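Local coordinates for glyoxylate-induced Protein (Pseudomonas aeruginosa, PDB 1SQ4), which is of unproven function but folds as a double cupin barrel and may, like its family, act as a ureidoglycine aminohydrolase, at residues E91-V96 / M191-V196; H139-H144 / L261-V266; F157-Q162 / T179-M184; L101-Q106 / G116-P121; S5-H10 / G215-E220. One frame throughout, in Å; residues are numbered along the deposited sequence.

Interaction 1 (E91-V96 / M191-V196); sequences EAVLFV and MHVNIV
OE2 of Glu-91 lies against two carbons of the selenomethionine Met-191, CE at 3.2 Å and CG at 3.3 Å; these are contacts without a hydrogen bond. The two extended side chains lie alongside each other, pointing opposite ways, each starting from a CG set between its own backbone N and carbonyl carbon (chi1 62° for Glu-91, 75° for Met-191). The Met-191 methyl carries on to Val-93, with CE 3.4 Å from CG2. That same Val-93 CG2 meets CG2 of Val-193 at 3.5 Å, the valines reaching tip to tip. Farther along, Phe-95 and Ile-195 cross at about a right angle, and CD1 of the isoleucine comes to 4.1 Å from CZ of the ring. Phe-119 and Tyr-117 of strand 116-120 flank the row, and the Tyr-117 hydroxyl hydrogen-bonds to Val-193 O. No hydrogen bond joins the two strands, whose segment axes approach to 8.9 Å and run nearly parallel in different sheets: this is face-to-face sheet packing at the buried interface between the two barrels of a bicupin.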
# COMPACT_ATOMS: atom_id res chain seq x y z
N GLU A 91 -1.00 6.89 40.89
CA GLU A 91 -0.57 8.26 41.15
C GLU A 91 -1.37 9.05 40.13
O GLU A 91 -1.85 8.48 39.15
CB GLU A 91 0.94 8.41 40.93
CG GLU A 91 1.39 8.14 39.51
CD GLU A 91 2.90 8.22 39.35
OE1 GLU A 91 3.52 7.17 39.10
OE2 GLU A 91 3.47 9.34 39.46
N ALA A 92 -1.52 10.35 40.33
CA ALA A 92 -2.29 11.15 39.39
C ALA A 92 -1.84 12.60 39.21
O ALA A 92 -0.99 13.12 39.94
CB ALA A 92 -3.77 11.13 39.79
N VAL A 93 -2.44 13.23 38.21
CA VAL A 93 -2.21 14.62 37.90
C VAL A 93 -3.57 15.16 37.44
O VAL A 93 -4.17 14.64 36.49
CB VAL A 93 -1.18 14.81 36.78
CG1 VAL A 93 -1.11 16.27 36.39
CG2 VAL A 93 0.18 14.33 37.24
N LEU A 94 -4.06 16.18 38.13
CA LEU A 94 -5.33 16.79 37.79
C LEU A 94 -5.04 18.12 37.12
O LEU A 94 -4.24 18.92 37.61
CB LEU A 94 -6.18 17.00 39.05
CG LEU A 94 -7.31 16.02 39.41
CD1 LEU A 94 -6.86 14.58 39.26
CD2 LEU A 94 -7.77 16.29 40.83
N PHE A 95 -5.70 18.36 36.00
CA PHE A 95 -5.50 19.59 35.26
C PHE A 95 -6.83 20.15 34.80
O PHE A 95 -7.40 19.69 33.81
CB PHE A 95 -4.62 19.33 34.04
CG PHE A 95 -4.33 20.55 33.24
CD1 PHE A 95 -3.53 21.56 33.76
CD2 PHE A 95 -4.90 20.72 31.98
CE1 PHE A 95 -3.30 22.71 33.04
CE2 PHE A 95 -4.67 21.88 31.25
CZ PHE A 95 -3.87 22.88 31.78
N VAL A 96 -7.32 21.17 35.50
CA VAL A 96 -8.61 21.74 35.13
C VAL A 96 -8.53 22.65 33.91
O VAL A 96 -7.66 23.51 33.81
CB VAL A 96 -9.21 22.50 36.32
CG1 VAL A 96 -8.19 23.47 36.84
CG2 VAL A 96 -10.48 23.22 35.90
N MSE A 191 7.22 10.18 36.53
CA MSE A 191 6.42 10.63 35.40
C MSE A 191 6.35 12.14 35.37
O MSE A 191 6.35 12.80 36.41
CB MSE A 191 4.99 10.09 35.49
CG MSE A 191 4.15 10.80 36.53
SE MSE A 191 2.27 10.50 36.21
CE MSE A 191 1.53 11.27 37.84
N HIS A 192 6.28 12.69 34.17
CA HIS A 192 6.18 14.12 34.01
C HIS A 192 4.95 14.40 33.16
O HIS A 192 4.64 13.66 32.22
CB HIS A 192 7.41 14.68 33.30
CG HIS A 192 8.67 14.63 34.12
ND1 HIS A 192 9.93 14.67 33.54
CD2 HIS A 192 8.88 14.59 35.46
CE1 HIS A 192 10.84 14.67 34.49
NE2 HIS A 192 10.24 14.62 35.66
N VAL A 193 4.23 15.45 33.51
CA VAL A 193 3.06 15.89 32.77
C VAL A 193 3.33 17.38 32.59
O VAL A 193 3.14 18.17 33.52
CB VAL A 193 1.75 15.70 33.59
CG1 VAL A 193 0.55 16.09 32.75
CG2 VAL A 193 1.61 14.25 34.02
N ASN A 194 3.83 17.76 31.42
CA ASN A 194 4.14 19.17 31.14
C ASN A 194 3.26 19.68 30.01
O ASN A 194 2.37 18.98 29.54
CB ASN A 194 5.60 19.35 30.71
CG ASN A 194 6.56 18.54 31.55
OD1 ASN A 194 6.60 18.66 32.78
ND2 ASN A 194 7.37 17.71 30.89
N ILE A 195 3.51 20.91 29.58
CA ILE A 195 2.79 21.52 28.48
C ILE A 195 3.83 22.08 27.53
O ILE A 195 4.67 22.89 27.93
CB ILE A 195 1.89 22.66 28.93
CG1 ILE A 195 0.96 22.18 30.04
CG2 ILE A 195 1.06 23.17 27.74
CD1 ILE A 195 0.02 23.25 30.55
N VAL A 196 3.80 21.62 26.28
CA VAL A 196 4.75 22.08 25.29
C VAL A 196 4.14 23.30 24.60
O VAL A 196 3.00 23.26 24.13
CB VAL A 196 5.02 20.98 24.27
CG1 VAL A 196 6.10 21.41 23.30
CG2 VAL A 196 5.41 19.71 25.00

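Interaction 2 (H139-H144 / L261-V266)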
# COMPACT_ATOMS: atom_id res chain seq x y z
N HIS A 139 -8.71 17.16 33.39
CA HIS A 139 -8.03 15.98 32.88
C HIS A 139 -7.50 15.20 34.07
O HIS A 139 -6.99 15.79 35.02
CB HIS A 139 -6.87 16.37 31.96
CG HIS A 139 -7.29 16.80 30.60
ND1 HIS A 139 -6.85 16.18 29.45
CD2 HIS A 139 -8.10 17.81 30.19
CE1 HIS A 139 -7.37 16.79 28.39
NE2 HIS A 139 -8.13 17.78 28.82
N TRP A 140 -7.60 13.88 34.00
CA TRP A 140 -7.12 13.04 35.08
C TRP A 140 -6.19 11.98 34.48
O TRP A 140 -6.62 11.04 33.82
CB TRP A 140 -8.32 12.40 35.78
CG TRP A 140 -8.01 11.54 37.00
CD1 TRP A 140 -6.81 11.36 37.60
CD2 TRP A 140 -8.94 10.69 37.69
NE1 TRP A 140 -6.92 10.44 38.62
CE2 TRP A 140 -8.22 10.01 38.70
CE3 TRP A 140 -10.31 10.42 37.56
CZ2 TRP A 140 -8.81 9.09 39.56
CZ3 TRP A 140 -10.90 9.50 38.42
CH2 TRP A 140 -10.15 8.85 39.40
N ILE A 141 -4.89 12.15 34.72
CA ILE A 141 -3.91 11.23 34.20
C ILE A 141 -3.43 10.27 35.29
O ILE A 141 -2.95 10.70 36.34
CB ILE A 141 -2.74 12.03 33.63
CG1 ILE A 141 -3.27 12.99 32.57
CG2 ILE A 141 -1.72 11.11 33.03
CD1 ILE A 141 -2.29 14.03 32.12
N ARG A 142 -3.57 8.97 35.04
CA ARG A 142 -3.18 7.95 36.02
C ARG A 142 -2.06 7.03 35.60
O ARG A 142 -1.86 6.76 34.41
CB ARG A 142 -4.40 7.08 36.39
CG ARG A 142 -5.50 7.83 37.12
CD ARG A 142 -6.81 7.06 37.18
NE ARG A 142 -6.84 5.98 38.17
CZ ARG A 142 -6.69 4.69 37.88
NH1 ARG A 142 -6.49 4.31 36.62
NH2 ARG A 142 -6.78 3.78 38.84
N LYS A 143 -1.33 6.52 36.59
CA LYS A 143 -0.23 5.60 36.36
C LYS A 143 0.16 4.91 37.64
O LYS A 143 0.09 5.50 38.72
CB LYS A 143 1.01 6.31 35.81
CG LYS A 143 2.25 5.42 35.69
CD LYS A 143 3.49 6.28 35.49
CE LYS A 143 4.78 5.50 35.22
NZ LYS A 143 5.07 4.39 36.17
N HIS A 144 0.57 3.66 37.54
CA HIS A 144 1.00 2.97 38.73
C HIS A 144 2.40 3.50 39.01
O HIS A 144 3.30 3.44 38.15
CB HIS A 144 1.02 1.46 38.50
CG HIS A 144 -0.34 0.83 38.55
ND1 HIS A 144 -0.60 -0.39 37.97
CD2 HIS A 144 -1.49 1.22 39.14
CE1 HIS A 144 -1.86 -0.72 38.19
NE2 HIS A 144 -2.42 0.24 38.90
N LEU A 261 -0.78 19.38 26.14
CA LEU A 261 -0.46 18.70 27.39
C LEU A 261 0.26 17.41 27.00
O LEU A 261 -0.16 16.72 26.08
CB LEU A 261 -1.76 18.39 28.11
CG LEU A 261 -1.68 17.56 29.38
CD1 LEU A 261 -1.14 18.39 30.52
CD2 LEU A 261 -3.07 17.04 29.71
N LEU A 262 1.34 17.10 27.71
CA LEU A 262 2.12 15.90 27.42
C LEU A 262 2.46 15.14 28.69
O LEU A 262 2.84 15.72 29.70
CB LEU A 262 3.41 16.30 26.71
CG LEU A 262 4.46 15.22 26.39
CD1 LEU A 262 5.42 15.77 25.35
CD2 LEU A 262 5.22 14.80 27.63
N TYR A 263 2.33 13.82 28.62
CA TYR A 263 2.66 12.96 29.75
C TYR A 263 3.54 11.80 29.31
O TYR A 263 3.32 11.22 28.26
CB TYR A 263 1.38 12.45 30.43
CG TYR A 263 0.34 11.82 29.53
CD1 TYR A 263 0.33 10.45 29.26
CD2 TYR A 263 -0.68 12.60 28.97
CE1 TYR A 263 -0.68 9.88 28.47
CE2 TYR A 263 -1.68 12.04 28.18
CZ TYR A 263 -1.68 10.68 27.94
OH TYR A 263 -2.70 10.13 27.17
N LYS A 264 4.55 11.50 30.13
CA LYS A 264 5.50 10.42 29.88
C LYS A 264 6.07 9.89 31.19
O LYS A 264 6.04 10.57 32.21
CB LYS A 264 6.66 10.93 29.02
CG LYS A 264 7.19 12.28 29.51
CD LYS A 264 8.46 12.71 28.82
CE LYS A 264 8.89 14.05 29.37
NZ LYS A 264 10.25 14.43 28.91
N ASP A 265 6.60 8.66 31.14
CA ASP A 265 7.20 8.01 32.30
C ASP A 265 8.71 8.14 32.17
O ASP A 265 9.27 7.95 31.09
CB ASP A 265 6.78 6.54 32.36
CG ASP A 265 7.08 5.78 31.08
OD1 ASP A 265 6.47 6.10 30.03
OD2 ASP A 265 7.92 4.85 31.12
N VAL A 266 9.37 8.47 33.29
CA VAL A 266 10.81 8.68 33.30
C VAL A 266 11.52 8.33 34.61
O VAL A 266 10.90 7.86 35.56
CB VAL A 266 11.12 10.15 33.01
CG1 VAL A 266 10.73 10.50 31.58
CG2 VAL A 266 10.35 11.03 33.99
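In the sheet-to-sheet interface of the double cupin, Ile-141 of strand 136-144 packs against Leu-261 and Tyr-263 of strand 258-265. Its CD1 divides between them, 3.9 Å from Leu-261 CD2 in a tip-to-tip approach and 3.8 Å from Tyr-263 CD2. The CG2 branch of Ile-141, anti to the backbone N, sits over one face of the tyrosine ring toward its rim, 4.1 Å from CG of Tyr-263. Leu-261 CD2 also meets the His-139 ring, 3.9 Å from ND1. The two strands lie in the facing sheets of the first and second cupin barrels; their segments run almost parallel, 6° apart, and, packed face to face across two sheets, meet through side chains with no hydrogen bond between them. Gln-70 ties the polar ends together from outside, hydrogen-bonding through NE2 to His-139 ND1 and through OE1 to the Tyr-263 hydroxyl. At the far end Lys-143 crosses Asp-265 at about a right angle, with CE 3.6 Å from the aspartate CB. Their charges do not pair: the lysine bends at chi4 (-50°), its NZ bonding to His-144 O at 2.8 Å and to Asp-190 in a salt bridge, while Asp-265 OD2 takes Arg-271.

Interaction 3 (F157-Q162 / T179-M184). With SCN (thiocyanate ion), chain D.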
# COMPACT_ATOMS: atom_id res chain seq x y z
N PHE A 157 1.36 18.59 45.60
CA PHE A 157 1.47 20.02 45.44
C PHE A 157 0.42 20.47 44.44
O PHE A 157 -0.05 19.68 43.62
CB PHE A 157 2.89 20.40 45.01
CG PHE A 157 3.32 19.82 43.70
CD1 PHE A 157 2.96 20.43 42.51
CD2 PHE A 157 4.07 18.65 43.65
CE1 PHE A 157 3.33 19.90 41.30
CE2 PHE A 157 4.46 18.10 42.43
CZ PHE A 157 4.08 18.73 41.25
N VAL A 158 0.03 21.73 44.55
CA VAL A 158 -0.98 22.32 43.68
C VAL A 158 -0.45 23.68 43.21
O VAL A 158 0.27 24.37 43.95
CB VAL A 158 -2.31 22.53 44.42
CG1 VAL A 158 -3.38 23.07 43.48
CG2 VAL A 158 -2.76 21.22 45.05
N THR A 159 -0.81 24.05 41.99
CA THR A 159 -0.35 25.30 41.41
C THR A 159 -1.11 25.53 40.10
O THR A 159 -2.03 24.78 39.79
CB THR A 159 1.18 25.23 41.15
OG1 THR A 159 1.64 26.47 40.59
CG2 THR A 159 1.50 24.09 40.21
N ASN A 160 -0.73 26.56 39.35
CA ASN A 160 -1.37 26.85 38.08
C ASN A 160 -0.28 27.13 37.04
O ASN A 160 0.65 27.89 37.29
CB ASN A 160 -2.33 28.05 38.24
CG ASN A 160 -3.22 28.27 37.01
OD1 ASN A 160 -2.72 28.58 35.93
ND2 ASN A 160 -4.53 28.11 37.18
N GLU A 161 -0.40 26.50 35.88
CA GLU A 161 0.60 26.64 34.84
C GLU A 161 0.82 28.08 34.41
O GLU A 161 1.90 28.41 33.95
CB GLU A 161 0.20 25.77 33.64
CG GLU A 161 -1.03 26.25 32.88
CD GLU A 161 -0.66 27.07 31.67
OE1 GLU A 161 -1.57 27.46 30.92
OE2 GLU A 161 0.55 27.32 31.46
N GLN A 162 -0.20 28.92 34.58
CA GLN A 162 -0.08 30.33 34.20
C GLN A 162 0.87 31.08 35.12
O GLN A 162 1.25 32.22 34.85
CB GLN A 162 -1.45 31.02 34.23
CG GLN A 162 -2.46 30.48 33.22
CD GLN A 162 -3.83 31.17 33.30
OE1 GLN A 162 -4.41 31.30 34.38
NE2 GLN A 162 -4.34 31.60 32.16
N THR A 179 6.73 24.05 29.75
CA THR A 179 6.44 24.40 31.13
C THR A 179 6.43 23.11 31.94
O THR A 179 5.67 22.19 31.64
CB THR A 179 5.09 25.10 31.27
OG1 THR A 179 4.24 24.33 32.13
CG2 THR A 179 4.45 25.27 29.91
N ARG A 180 7.28 23.04 32.96
CA ARG A 180 7.41 21.85 33.80
C ARG A 180 6.94 22.11 35.22
O ARG A 180 6.95 23.24 35.70
CB ARG A 180 8.87 21.40 33.80
CG ARG A 180 9.38 21.09 32.42
CD ARG A 180 10.88 20.88 32.40
NE ARG A 180 11.34 20.55 31.05
CZ ARG A 180 12.60 20.60 30.66
NH1 ARG A 180 13.56 20.95 31.51
NH2 ARG A 180 12.92 20.29 29.41
N PHE A 181 6.54 21.04 35.90
CA PHE A 181 6.03 21.16 37.25
C PHE A 181 6.87 20.40 38.25
O PHE A 181 6.55 20.35 39.44
CB PHE A 181 4.60 20.64 37.29
CG PHE A 181 3.71 21.28 36.28
CD1 PHE A 181 2.85 22.31 36.64
CD2 PHE A 181 3.75 20.88 34.94
CE1 PHE A 181 2.05 22.94 35.70
CE2 PHE A 181 2.96 21.50 33.99
CZ PHE A 181 2.10 22.53 34.37
N VAL A 182 7.95 19.82 37.76
CA VAL A 182 8.84 19.05 38.60
C VAL A 182 10.28 19.21 38.16
O VAL A 182 10.57 19.31 36.98
CB VAL A 182 8.47 17.56 38.55
CG1 VAL A 182 9.62 16.72 39.06
CG2 VAL A 182 7.24 17.32 39.40
N ASP A 183 11.18 19.23 39.13
CA ASP A 183 12.59 19.37 38.84
C ASP A 183 13.09 18.12 38.13
O ASP A 183 12.94 17.01 38.63
CB ASP A 183 13.37 19.58 40.12
CG ASP A 183 14.72 20.17 39.87
OD1 ASP A 183 15.47 19.59 39.04
OD2 ASP A 183 15.04 21.21 40.48
N MSE A 184 13.70 18.32 36.97
CA MSE A 184 14.23 17.23 36.16
C MSE A 184 15.15 16.32 36.94
O MSE A 184 15.43 15.20 36.52
CB MSE A 184 15.00 17.78 34.97
CG MSE A 184 14.16 18.62 34.04
SE MSE A 184 13.02 17.56 32.90
CE MSE A 184 11.32 17.80 33.84
S SCN D . 8.32 17.84 27.50
C SCN D . 9.96 18.20 27.75
N SCN D . 11.06 18.46 27.89
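Phe-181, in the loop after strand 176-179, reaches strand 157-160, an edge strand, within this chain, of the six-stranded sheet of the first cupin barrel, and so joins that sheet to the loop leading into strand 191-198. Phe-181 CB lies 4.3 Å from CE1 of Phe-157. CG is anti to the carbonyl carbon (chi1 -54°). The ring beyond it has its edge against Thr-159 and Glu-161: Phe-181 CD1 is 4.2 Å from Thr-159 CG2, and at the tip Phe-181 CZ is 3.8 Å from Glu-161 CB. The Tyr-117 ring stacks on Phe-181. The backbone takes part too, Phe-181 O lying 3.5 Å from Phe-157 CZ; Phe-157 CZ is also 3.9 Å from Val-182 CG2, the valine crossing the phenylalanine at about a right angle. The Glu-161 carboxylate serves other partners, a hydrogen bond to the Tyr-6 hydroxyl and a salt bridge to Arg-259. Where the strand ends, Asn-160 OD1 accepts from Gln-162 N at 2.9 Å, an Asx turn leading into the 3-10 segment. Next to Phe-181, Arg-180 has SE of Met-184 over one face of its guanidinium, toward the rim, and donates from NH2 to N of a thiocyanate, probably from the crystallisation liquor, at 3.0 Å.

Interaction 4 (L101-Q106 / G116-P121); sequences LSLTLQ and GYAFIP
Leu-103 places CD2 3.7 Å from CB of Ala-118, and two residues on Leu-105 meets Ile-120. The Leu-105 CG is anti to the backbone N (chi1 -176°), and both methyls beyond it touch the opposite strand: Leu-105 CD1 is 3.9 Å from Ile-120 CG2, while CD2 lies 3.5 Å from Phe-119 O and 4.1 Å from Ile-120 CG1. At the more exposed end, the Gln-106 chain bends at chi2, and its NE2 comes to 4.0 Å from CG of Pro-121. These leucines project from a four-stranded sheet toward a strand of the six-stranded sheet, the two walls of the first cupin barrel closing on its interior. The strand segments cross at 30° with no hydrogen bond between them. In the next shell, Met-112 packs on both Leu-103 and Ala-118, and Tyr-126 on Leu-103, Leu-105 and Ile-120, while Leu-94 lies beside Ala-118 from the neighbouring strand 90-98. Ala-156 adjoins Leu-105 and Pro-121. Strand 116-120 has a second face: the Phe-119 CB points away from strand 101-105, and the ring meets His-189 edge-to-face.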
# COMPACT_ATOMS: atom_id res chain seq x y z
N LEU A 101 -12.67 23.62 40.26
CA LEU A 101 -12.72 22.36 40.97
C LEU A 101 -12.22 22.57 42.39
O LEU A 101 -11.33 23.39 42.63
CB LEU A 101 -11.84 21.31 40.26
CG LEU A 101 -11.89 19.84 40.71
CD1 LEU A 101 -13.32 19.33 40.61
CD2 LEU A 101 -10.99 19.00 39.82
N SER A 102 -12.81 21.84 43.32
CA SER A 102 -12.43 21.93 44.72
C SER A 102 -11.75 20.62 45.09
O SER A 102 -12.39 19.57 45.12
CB SER A 102 -13.67 22.16 45.59
OG SER A 102 -13.34 22.27 46.95
N LEU A 103 -10.45 20.69 45.36
CA LEU A 103 -9.66 19.51 45.72
C LEU A 103 -9.19 19.55 47.16
O LEU A 103 -8.62 20.53 47.62
CB LEU A 103 -8.42 19.39 44.82
CG LEU A 103 -7.38 18.32 45.21
CD1 LEU A 103 -7.98 16.95 45.01
CD2 LEU A 103 -6.13 18.47 44.38
N THR A 104 -9.43 18.46 47.88
CA THR A 104 -8.99 18.35 49.25
C THR A 104 -7.86 17.33 49.20
O THR A 104 -8.09 16.12 49.08
CB THR A 104 -10.12 17.86 50.16
OG1 THR A 104 -11.19 18.81 50.14
CG2 THR A 104 -9.64 17.70 51.58
N LEU A 105 -6.63 17.83 49.24
CA LEU A 105 -5.47 16.97 49.15
C LEU A 105 -4.56 17.16 50.35
O LEU A 105 -4.14 18.27 50.65
CB LEU A 105 -4.71 17.26 47.86
CG LEU A 105 -3.51 16.37 47.56
CD1 LEU A 105 -3.99 14.95 47.39
CD2 LEU A 105 -2.79 16.84 46.30
N GLN A 106 -4.24 16.06 51.02
CA GLN A 106 -3.36 16.12 52.18
C GLN A 106 -3.89 17.11 53.20
O GLN A 106 -3.17 18.03 53.61
CB GLN A 106 -1.95 16.53 51.75
CG GLN A 106 -0.89 15.48 52.04
CD GLN A 106 -1.13 14.19 51.26
OE1 GLN A 106 -2.24 13.65 51.25
NE2 GLN A 106 -0.08 13.70 50.61
N GLY A 116 -5.36 25.13 36.67
CA GLY A 116 -4.92 24.49 37.90
C GLY A 116 -4.30 23.13 37.72
O GLY A 116 -4.89 22.24 37.09
N TYR A 117 -3.11 22.94 38.28
CA TYR A 117 -2.38 21.67 38.16
C TYR A 117 -2.20 21.03 39.54
O TYR A 117 -1.75 21.68 40.48
CB TYR A 117 -1.02 21.95 37.52
CG TYR A 117 -0.18 20.74 37.13
CD1 TYR A 117 -0.07 20.35 35.79
CD2 TYR A 117 0.60 20.08 38.07
CE1 TYR A 117 0.81 19.35 35.40
CE2 TYR A 117 1.48 19.07 37.69
CZ TYR A 117 1.59 18.71 36.35
OH TYR A 117 2.50 17.75 35.98
N ALA A 118 -2.54 19.76 39.66
CA ALA A 118 -2.40 19.08 40.93
C ALA A 118 -1.79 17.69 40.79
O ALA A 118 -2.18 16.92 39.91
CB ALA A 118 -3.77 18.98 41.60
N PHE A 119 -0.80 17.39 41.63
CA PHE A 119 -0.13 16.10 41.62
C PHE A 119 -0.50 15.35 42.89
O PHE A 119 -0.28 15.83 44.01
CB PHE A 119 1.38 16.25 41.54
CG PHE A 119 2.13 14.95 41.65
CD1 PHE A 119 2.73 14.58 42.84
CD2 PHE A 119 2.15 14.05 40.58
CE1 PHE A 119 3.34 13.34 42.98
CE2 PHE A 119 2.75 12.81 40.71
CZ PHE A 119 3.35 12.45 41.91
N ILE A 120 -1.04 14.16 42.71
CA ILE A 120 -1.47 13.35 43.83
C ILE A 120 -0.59 12.14 43.86
O ILE A 120 -0.51 11.41 42.89
CB ILE A 120 -2.91 12.92 43.62
CG1 ILE A 120 -3.77 14.16 43.37
CG2 ILE A 120 -3.43 12.15 44.80
CD1 ILE A 120 -5.21 13.83 43.12
N PRO A 121 0.15 11.94 44.97
CA PRO A 121 1.04 10.78 45.12
C PRO A 121 0.27 9.49 45.38
O PRO A 121 -0.85 9.51 45.89
CB PRO A 121 1.94 11.19 46.29
CG PRO A 121 1.08 12.11 47.08
CD PRO A 121 0.41 12.94 46.00

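Interaction 5 (S5-H10 / G215-E220)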
# COMPACT_ATOMS: atom_id res chain seq x y z
N SER A 5 -6.31 30.14 27.40
CA SER A 5 -7.53 29.40 27.13
C SER A 5 -7.22 27.92 27.01
O SER A 5 -6.10 27.52 26.69
CB SER A 5 -8.15 29.86 25.82
OG SER A 5 -7.33 29.46 24.73
N TYR A 6 -8.23 27.09 27.26
CA TYR A 6 -8.06 25.66 27.16
C TYR A 6 -9.33 25.03 26.60
O TYR A 6 -10.43 25.38 27.00
CB TYR A 6 -7.75 25.07 28.53
CG TYR A 6 -6.70 25.81 29.31
CD1 TYR A 6 -5.33 25.62 29.07
CD2 TYR A 6 -7.06 26.69 30.31
CE1 TYR A 6 -4.36 26.28 29.83
CE2 TYR A 6 -6.12 27.36 31.07
CZ TYR A 6 -4.78 27.15 30.84
OH TYR A 6 -3.89 27.81 31.65
N TYR A 7 -9.17 24.12 25.66
CA TYR A 7 -10.32 23.47 25.07
C TYR A 7 -10.87 22.43 26.03
O TYR A 7 -10.11 21.78 26.77
CB TYR A 7 -9.94 22.80 23.74
CG TYR A 7 -11.03 21.91 23.19
CD1 TYR A 7 -11.17 20.59 23.62
CD2 TYR A 7 -11.93 22.39 22.23
CE1 TYR A 7 -12.17 19.76 23.10
CE2 TYR A 7 -12.94 21.56 21.72
CZ TYR A 7 -13.05 20.26 22.15
OH TYR A 7 -14.02 19.43 21.61
N ALA A 8 -12.19 22.27 26.02
CA ALA A 8 -12.87 21.31 26.87
C ALA A 8 -14.10 20.74 26.16
O ALA A 8 -14.95 21.48 25.69
CB ALA A 8 -13.29 21.97 28.18
N PRO A 9 -14.19 19.41 26.08
CA PRO A 9 -15.30 18.72 25.43
C PRO A 9 -16.60 19.12 26.09
O PRO A 9 -16.62 19.46 27.27
CB PRO A 9 -15.00 17.25 25.67
CG PRO A 9 -13.54 17.21 25.88
CD PRO A 9 -13.30 18.43 26.72
N HIS A 10 -17.67 19.05 25.32
CA HIS A 10 -18.99 19.38 25.82
C HIS A 10 -19.97 18.28 25.43
O HIS A 10 -21.10 18.24 25.91
CB HIS A 10 -19.45 20.74 25.29
CG HIS A 10 -18.88 21.91 26.04
ND1 HIS A 10 -19.42 23.18 25.96
CD2 HIS A 10 -17.84 21.99 26.90
CE1 HIS A 10 -18.73 23.99 26.74
NE2 HIS A 10 -17.77 23.30 27.33
N GLY A 215 1.81 10.44 25.33
CA GLY A 215 0.65 11.06 24.73
C GLY A 215 0.76 12.56 24.63
O GLY A 215 1.50 13.19 25.38
N LEU A 216 0.02 13.11 23.69
CA LEU A 216 -0.03 14.55 23.43
C LEU A 216 -1.48 14.95 23.31
O LEU A 216 -2.22 14.32 22.56
CB LEU A 216 0.68 14.88 22.12
CG LEU A 216 2.18 15.09 22.15
CD1 LEU A 216 2.85 14.13 23.11
CD2 LEU A 216 2.73 14.89 20.74
N TYR A 217 -1.90 15.98 24.04
CA TYR A 217 -3.28 16.45 23.95
C TYR A 217 -3.25 17.94 23.66
O TYR A 217 -2.85 18.73 24.51
CB TYR A 217 -4.04 16.18 25.26
CG TYR A 217 -5.49 16.61 25.20
CD1 TYR A 217 -5.84 17.94 25.28
CD2 TYR A 217 -6.50 15.67 25.01
CE1 TYR A 217 -7.17 18.35 25.17
CE2 TYR A 217 -7.84 16.06 24.90
CZ TYR A 217 -8.16 17.41 24.98
OH TYR A 217 -9.47 17.81 24.89
N VAL A 218 -3.67 18.33 22.47
CA VAL A 218 -3.64 19.74 22.12
C VAL A 218 -4.62 20.55 22.95
O VAL A 218 -5.83 20.37 22.85
CB VAL A 218 -3.94 19.94 20.62
CG1 VAL A 218 -3.69 21.38 20.23
CG2 VAL A 218 -3.06 19.00 19.80
N LEU A 219 -4.09 21.45 23.78
CA LEU A 219 -4.91 22.30 24.62
C LEU A 219 -5.38 23.55 23.89
O LEU A 219 -6.48 24.04 24.12
CB LEU A 219 -4.15 22.72 25.89
CG LEU A 219 -3.97 21.67 26.98
CD1 LEU A 219 -3.27 22.28 28.18
CD2 LEU A 219 -5.32 21.10 27.38
N GLU A 220 -4.54 24.07 23.02
CA GLU A 220 -4.87 25.29 22.31
C GLU A 220 -4.12 25.44 21.00
O GLU A 220 -2.97 25.04 20.89
CB GLU A 220 -4.54 26.47 23.20
CG GLU A 220 -4.57 27.80 22.52
CD GLU A 220 -4.08 28.89 23.44
OE1 GLU A 220 -3.04 28.68 24.10
OE2 GLU A 220 -4.73 29.96 23.50
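CG is anti to the backbone N in both Tyr-7 (chi1 170°) and Tyr-217 (chi1 -178°), and the two side chains cross at about a right angle. The Tyr-217 hydroxyl arrives at the edge of the Tyr-7 ring, near its plane, with Tyr-217 OH 3.5 Å from CD1 and 3.8 Å from CE1 of Tyr-7. Pro-9 lies close to the same hydroxyl, its CG 4.2 Å from Tyr-217 OH, and the Tyr-217 ring also meets His-139 edge-to-face. The backbone joins in one residue pair, Tyr-7 N donating to Leu-219 O at 3.1 Å. That acceptor belongs to a classic beta bulge: two residues, Leu-219 and Glu-220, are set opposite the single Arg-259 of the adjacent strand, near the end of strand 212-220. The irregular N-terminal segment lies across the bulged end of this strand of the bicupin's second barrel. From the bulge itself, the extended Glu-220 side chain accepts from Ser-5 OG, 2.9 Å from Glu-220 OE2, the serine coming from above the carboxylate plane, 60° out of it. On the neighbouring residue, Tyr-6 crosses Leu-219 obliquely with Tyr-6 CD1 4.0 Å from CD1 of the leucine. Val-97 and Phe-95 of strand 90-98 pack against Tyr-6 and Leu-219 respectively.

How the interactions relate
Interactions 1 and 2 form one buried interface, since strands 90-98 and 136-144 are neighbours in one sheet and 191-198 and 258-265 in the other; their centres lie about 6 Å apart. Both join the two barrels by largely apolar contact, with charged side chains at one end and no cross-strand hydrogen bonds. Interaction 4, also buried, works within the first barrel, and its strand 116-120 is bonded in the sheet between strand 90-98 of interaction 1 and strand 157-160 of interaction 3. Interaction 3 is a surface contact of mixed aromatic and backbone character. The partly buried interaction 5 alone has hydrogen bonds across its segments; it touches interaction 2 through Tyr-217 and interaction 3 through Tyr-6 and Glu-161.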